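Local coordinates for protein oxidoreductase, short-chain dehydrogenase/reductase family (Aeromonas hydrophila subsp. hydrophila, PDB 3L6E) that probably acts as a nucleotide-dependent short-chain oxidoreductase, with a tentatively assigned 3-dehydrosphinganine reductase activity in sphingolipid metabolism, at residues S107-V110 and S111-V115; E160-R163 and A164-D168. One frame throughout, in Å; residues are numbered along the deposited sequence.

Contact 1 of 2, residues S107-V110 and S111-V115. Unlike the reference sequence in segment 107-110: V110 (reference Ile).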
loop_
_atom_site.group_PDB
_atom_site.type_symbol
_atom_site.label_atom_id
_atom_site.label_comp_id
_atom_site.label_asym_id
_atom_site.label_seq_id
_atom_site.Cartn_x
_atom_site.Cartn_y
_atom_site.Cartn_z
ATOM N N SER A 107 -18.484 -1.825 18.841
ATOM C CA SER A 107 -18.119 -0.581 18.204
ATOM C C SER A 107 -17.244 -0.858 16.976
ATOM O O SER A 107 -17.166 -0.020 16.069
ATOM C CB SER A 107 -17.377 0.343 19.164
ATOM O OG SER A 107 -16.048 0.557 18.717
ATOM N N ASN A 108 -16.616 -2.018 16.963
ATOM C CA ASN A 108 -15.707 -2.304 15.894
ATOM C C ASN A 108 -16.152 -3.225 14.814
ATOM O O ASN A 108 -16.043 -2.887 13.685
ATOM C CB ASN A 108 -14.352 -2.665 16.409
ATOM C CG ASN A 108 -13.741 -1.549 17.115
ATOM O OD1 ASN A 108 -14.371 -0.559 17.347
ATOM N ND2 ASN A 108 -12.524 -1.683 17.454
ATOM N N LEU A 109 -16.656 -4.384 15.149
ATOM C CA LEU A 109 -17.035 -5.267 14.111
ATOM C C LEU A 109 -18.407 -4.967 13.602
ATOM O O LEU A 109 -18.637 -4.972 12.470
ATOM C CB LEU A 109 -16.909 -6.672 14.578
ATOM C CG LEU A 109 -17.275 -7.719 13.573
ATOM C CD1 LEU A 109 -16.640 -7.518 12.250
ATOM C CD2 LEU A 109 -16.898 -9.017 14.166
ATOM N N VAL A 110 -19.304 -4.676 14.484
ATOM C CA VAL A 110 -20.688 -4.346 14.175
ATOM C C VAL A 110 -20.772 -3.082 13.322
ATOM O O VAL A 110 -21.491 -3.048 12.313
ATOM C CB VAL A 110 -21.530 -4.200 15.467
ATOM C CG1 VAL A 110 -22.936 -3.724 15.163
ATOM C CG2 VAL A 110 -21.580 -5.520 16.226
ATOM N N SER A 111 -20.033 -2.045 13.710
ATOM C CA SER A 111 -20.034 -0.814 12.932
ATOM C C SER A 111 -19.448 -1.140 11.572
ATOM O O SER A 111 -19.976 -0.702 10.554
ATOM C CB SER A 111 -19.272 0.321 13.633
ATOM O OG SER A 111 -17.860 0.186 13.504
ATOM N N THR A 112 -18.396 -1.957 11.547
ATOM C CA THR A 112 -17.756 -2.282 10.276
ATOM C C THR A 112 -18.727 -2.991 9.336
ATOM O O THR A 112 -18.806 -2.652 8.159
ATOM C CB THR A 112 -16.455 -3.086 10.433
ATOM O OG1 THR A 112 -15.499 -2.306 11.151
ATOM C CG2 THR A 112 -15.857 -3.411 9.074
ATOM N N ILE A 113 -19.468 -3.952 9.872
ATOM C CA ILE A 113 -20.447 -4.727 9.086
ATOM C C ILE A 113 -21.621 -3.888 8.578
ATOM O O ILE A 113 -22.017 -4.012 7.418
ATOM C CB ILE A 113 -20.936 -5.960 9.862
ATOM C CG1 ILE A 113 -19.783 -6.967 9.969
ATOM C CG2 ILE A 113 -22.146 -6.600 9.170
ATOM C CD1 ILE A 113 -20.074 -8.195 10.787
ATOM N N LEU A 114 -22.157 -3.032 9.443
ATOM C CA LEU A 114 -23.307 -2.193 9.108
ATOM C C LEU A 114 -22.961 -1.095 8.097
ATOM O O LEU A 114 -23.739 -0.816 7.188
ATOM C CB LEU A 114 -23.907 -1.577 10.368
ATOM C CG LEU A 114 -24.565 -2.492 11.400
ATOM C CD1 LEU A 114 -24.665 -1.755 12.719
ATOM C CD2 LEU A 114 -25.943 -2.997 10.947
ATOM N N VAL A 115 -21.789 -0.484 8.244
ATOM C CA VAL A 115 -21.350 0.503 7.263
ATOM C C VAL A 115 -21.156 -0.169 5.896
ATOM O O VAL A 115 -21.528 0.385 4.856
ATOM C CB VAL A 115 -20.087 1.247 7.748
ATOM C CG1 VAL A 115 -19.440 2.078 6.629
ATOM C CG2 VAL A 115 -20.434 2.123 8.943
#
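The peptide carbonyls of S107 and N108 receive the hydroxyls of S111 and T112 from different directions. S111 OG comes over a face of the S107 group, 38° out of the carbonyl plane, and donates to S107 O at 2.7 Å. T112 OG1 instead meets N108 O end-on, almost in line with the C=O bond (172°), again at 2.7 Å. The same oxygen takes the T112 amide only weakly, with N to O at 3.3 Å. A wider pi-type turn spans 107-110, and here the S111 N to S107 O separation is 4.2 Å, too long for the usual helical bond. S111 OG, lying between its own backbone N and carbonyl carbon (chi1 78°), reaches the S107 oxygen in place of that amide; H83 NE2 adds a weak second bond to the hydroxyl. Beyond the turn regular spacing returns, with I113 N donating to L109 O at 2.9 Å and L114 N bonding V110 O in the same manner. Two apolar pairs border this polar strip. The branches of L109 and I113 cross obliquely, CD1 to CD1 at 3.8 Å, while V110 and L114 run next to each other in the same direction, CG1 of V110 being 3.6 Å from CD1 of L114. Around them, T112 packs on M155 and L159 of helix 145-165, and L114 on H61 and V64 of helix 61-75. Chemically, the S111 amide does not reach S107 O and the T112 amide reaches N108 O weakly, so the hydroxyls of these two buried residues supply a bond to each carbonyl at the widened turn.

Contact 2 of 2, residues E160-R163 and A164-D168. Unlike the reference sequence in segment 164-168: D168 (reference Gly).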
loop_
_atom_site.group_PDB
_atom_site.type_symbol
_atom_site.label_atom_id
_atom_site.label_comp_id
_atom_site.label_asym_id
_atom_site.label_seq_id
_atom_site.Cartn_x
_atom_site.Cartn_y
_atom_site.Cartn_z
ATOM N N GLU A 160 -12.581 -9.313 3.628
ATOM C CA GLU A 160 -11.972 -10.084 2.532
ATOM C C GLU A 160 -12.938 -11.132 2.002
ATOM O O GLU A 160 -12.840 -11.552 0.852
ATOM C CB GLU A 160 -10.663 -10.761 2.975
ATOM C CG GLU A 160 -9.489 -9.778 3.217
ATOM C CD GLU A 160 -8.163 -10.463 3.543
ATOM O OE1 GLU A 160 -8.113 -11.716 3.573
ATOM O OE2 GLU A 160 -7.157 -9.747 3.763
ATOM N N SER A 161 -13.841 -11.575 2.868
ATOM C CA SER A 161 -14.917 -12.467 2.484
ATOM C C SER A 161 -15.992 -11.682 1.728
ATOM O O SER A 161 -16.605 -12.202 0.794
ATOM C CB SER A 161 -15.498 -13.148 3.719
ATOM O OG SER A 161 -16.722 -13.777 3.424
ATOM N N LEU A 162 -16.214 -10.432 2.129
ATOM C CA LEU A 162 -17.157 -9.578 1.420
ATOM C C LEU A 162 -16.602 -9.174 0.056
ATOM O O LEU A 162 -17.347 -9.124 -0.934
ATOM C CB LEU A 162 -17.509 -8.333 2.239
ATOM C CG LEU A 162 -18.506 -7.346 1.615
ATOM C CD1 LEU A 162 -19.811 -8.063 1.226
ATOM C CD2 LEU A 162 -18.795 -6.212 2.567
ATOM N N ARG A 163 -15.297 -8.880 0.002
ATOM C CA ARG A 163 -14.685 -8.471 -1.267
ATOM C C ARG A 163 -14.652 -9.581 -2.311
ATOM O O ARG A 163 -14.870 -9.313 -3.495
ATOM C CB ARG A 163 -13.317 -7.808 -1.097
ATOM C CG ARG A 163 -12.216 -8.672 -0.527
ATOM C CD ARG A 163 -10.862 -8.387 -1.172
ATOM N NE ARG A 163 -10.454 -6.988 -1.084
ATOM C CZ ARG A 163 -9.326 -6.564 -0.506
ATOM N NH1 ARG A 163 -9.035 -5.276 -0.498
ATOM N NH2 ARG A 163 -8.484 -7.415 0.053
ATOM N N ALA A 164 -14.399 -10.817 -1.878
ATOM C CA ALA A 164 -14.425 -11.964 -2.787
ATOM C C ALA A 164 -15.849 -12.228 -3.311
ATOM O O ALA A 164 -16.034 -12.730 -4.425
ATOM C CB ALA A 164 -13.857 -13.205 -2.109
ATOM N N GLU A 165 -16.837 -11.881 -2.491
ATOM C CA GLU A 165 -18.246 -11.954 -2.848
ATOM C C GLU A 165 -18.610 -10.842 -3.836
ATOM O O GLU A 165 -19.465 -11.026 -4.699
ATOM C CB GLU A 165 -19.073 -11.839 -1.568
ATOM C CG GLU A 165 -20.575 -11.748 -1.727
ATOM C CD GLU A 165 -21.258 -11.367 -0.424
ATOM O OE1 GLU A 165 -22.268 -10.624 -0.472
ATOM O OE2 GLU A 165 -20.778 -11.803 0.648
ATOM N N LEU A 166 -17.951 -9.690 -3.705
ATOM C CA LEU A 166 -18.194 -8.548 -4.587
ATOM C C LEU A 166 -17.246 -8.490 -5.789
ATOM O O LEU A 166 -17.173 -7.472 -6.475
ATOM C CB LEU A 166 -18.165 -7.230 -3.807
ATOM C CG LEU A 166 -19.224 -6.957 -2.732
ATOM C CD1 LEU A 166 -18.919 -5.638 -2.043
ATOM C CD2 LEU A 166 -20.656 -6.965 -3.285
ATOM N N LYS A 167 -16.529 -9.582 -6.051
ATOM C CA LYS A 167 -15.802 -9.731 -7.310
ATOM C C LYS A 167 -16.740 -9.385 -8.469
ATOM O O LYS A 167 -17.921 -9.767 -8.450
ATOM C CB LYS A 167 -15.314 -11.171 -7.487
ATOM C CG LYS A 167 -13.822 -11.397 -7.256
ATOM C CD LYS A 167 -13.209 -12.276 -8.360
ATOM C CE LYS A 167 -13.341 -13.777 -8.097
ATOM N NZ LYS A 167 -14.684 -14.328 -8.419
ATOM N N ASP A 168 -16.222 -8.657 -9.457
ATOM C CA ASP A 168 -16.974 -8.331 -10.685
ATOM C C ASP A 168 -18.072 -7.284 -10.483
ATOM O O ASP A 168 -18.826 -6.978 -11.414
ATOM C CB ASP A 168 -17.597 -9.593 -11.302
ATOM C CG ASP A 168 -16.582 -10.679 -11.568
ATOM O OD1 ASP A 168 -15.620 -10.418 -12.316
ATOM O OD2 ASP A 168 -16.759 -11.799 -11.040
#
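This is a local, mostly surface-lying contact within the last turns of helix 145-165, where the chain leaves the helix at L166 for the loop before strand 171-181. The backbone records the ending. A164 N still bonds E160 O at 3.2 Å, but approaches well above the carbonyl plane, and E165 N reaches S161 O only weakly. L166 N then divides between L162 O at 2.9 Å and R163 O at 3.1 Å, the latter a weak i to i+3 bond, consistent with a narrowing of the last turn. On the inner side L162 CG stands 4.1 Å from L166 CD1, and both leucines also pack on L173. With CG anti to the backbone N (chi1 -179°), the L162 branch is carried toward E165, and its CD1 lies 3.9 Å from OE1 and equally far from OE2 of that residue, a loose apolar-to-carboxylate contact. R163 leaves in another direction: its bent chain carries the guanidinium to a salt bridge with D221 and to the carbonyls of L173 and T220. Helix end and neighbouring strands are thus tied together, as suits the second half of a beta-alpha-beta crossover, strand 128-137, helix 145-165, strand 171-181, in a Rossmann-type short-chain dehydrogenase fold.

Overall arrangement
Contact 1 comes first along the chain, in the middle of helix 98-123, and contact 2 follows at the end of helix 145-165; strand 128-137 separates the two helices in sequence. Their centres are about 17 Å apart and their nearest atoms about 6 Å, so they do not touch directly. The helices nevertheless pack on each other: L109 meets M155 and I113 meets F158, while L162 meets A116 and L166 meets V120. This packing runs along the interface of the two helices, from the turn of contact 1 to the C-terminal end of helix 145-165. Both contacts therefore lie on adjacent helices of one Rossmann-type domain, which pack together on one side of its seven-stranded parallel sheet.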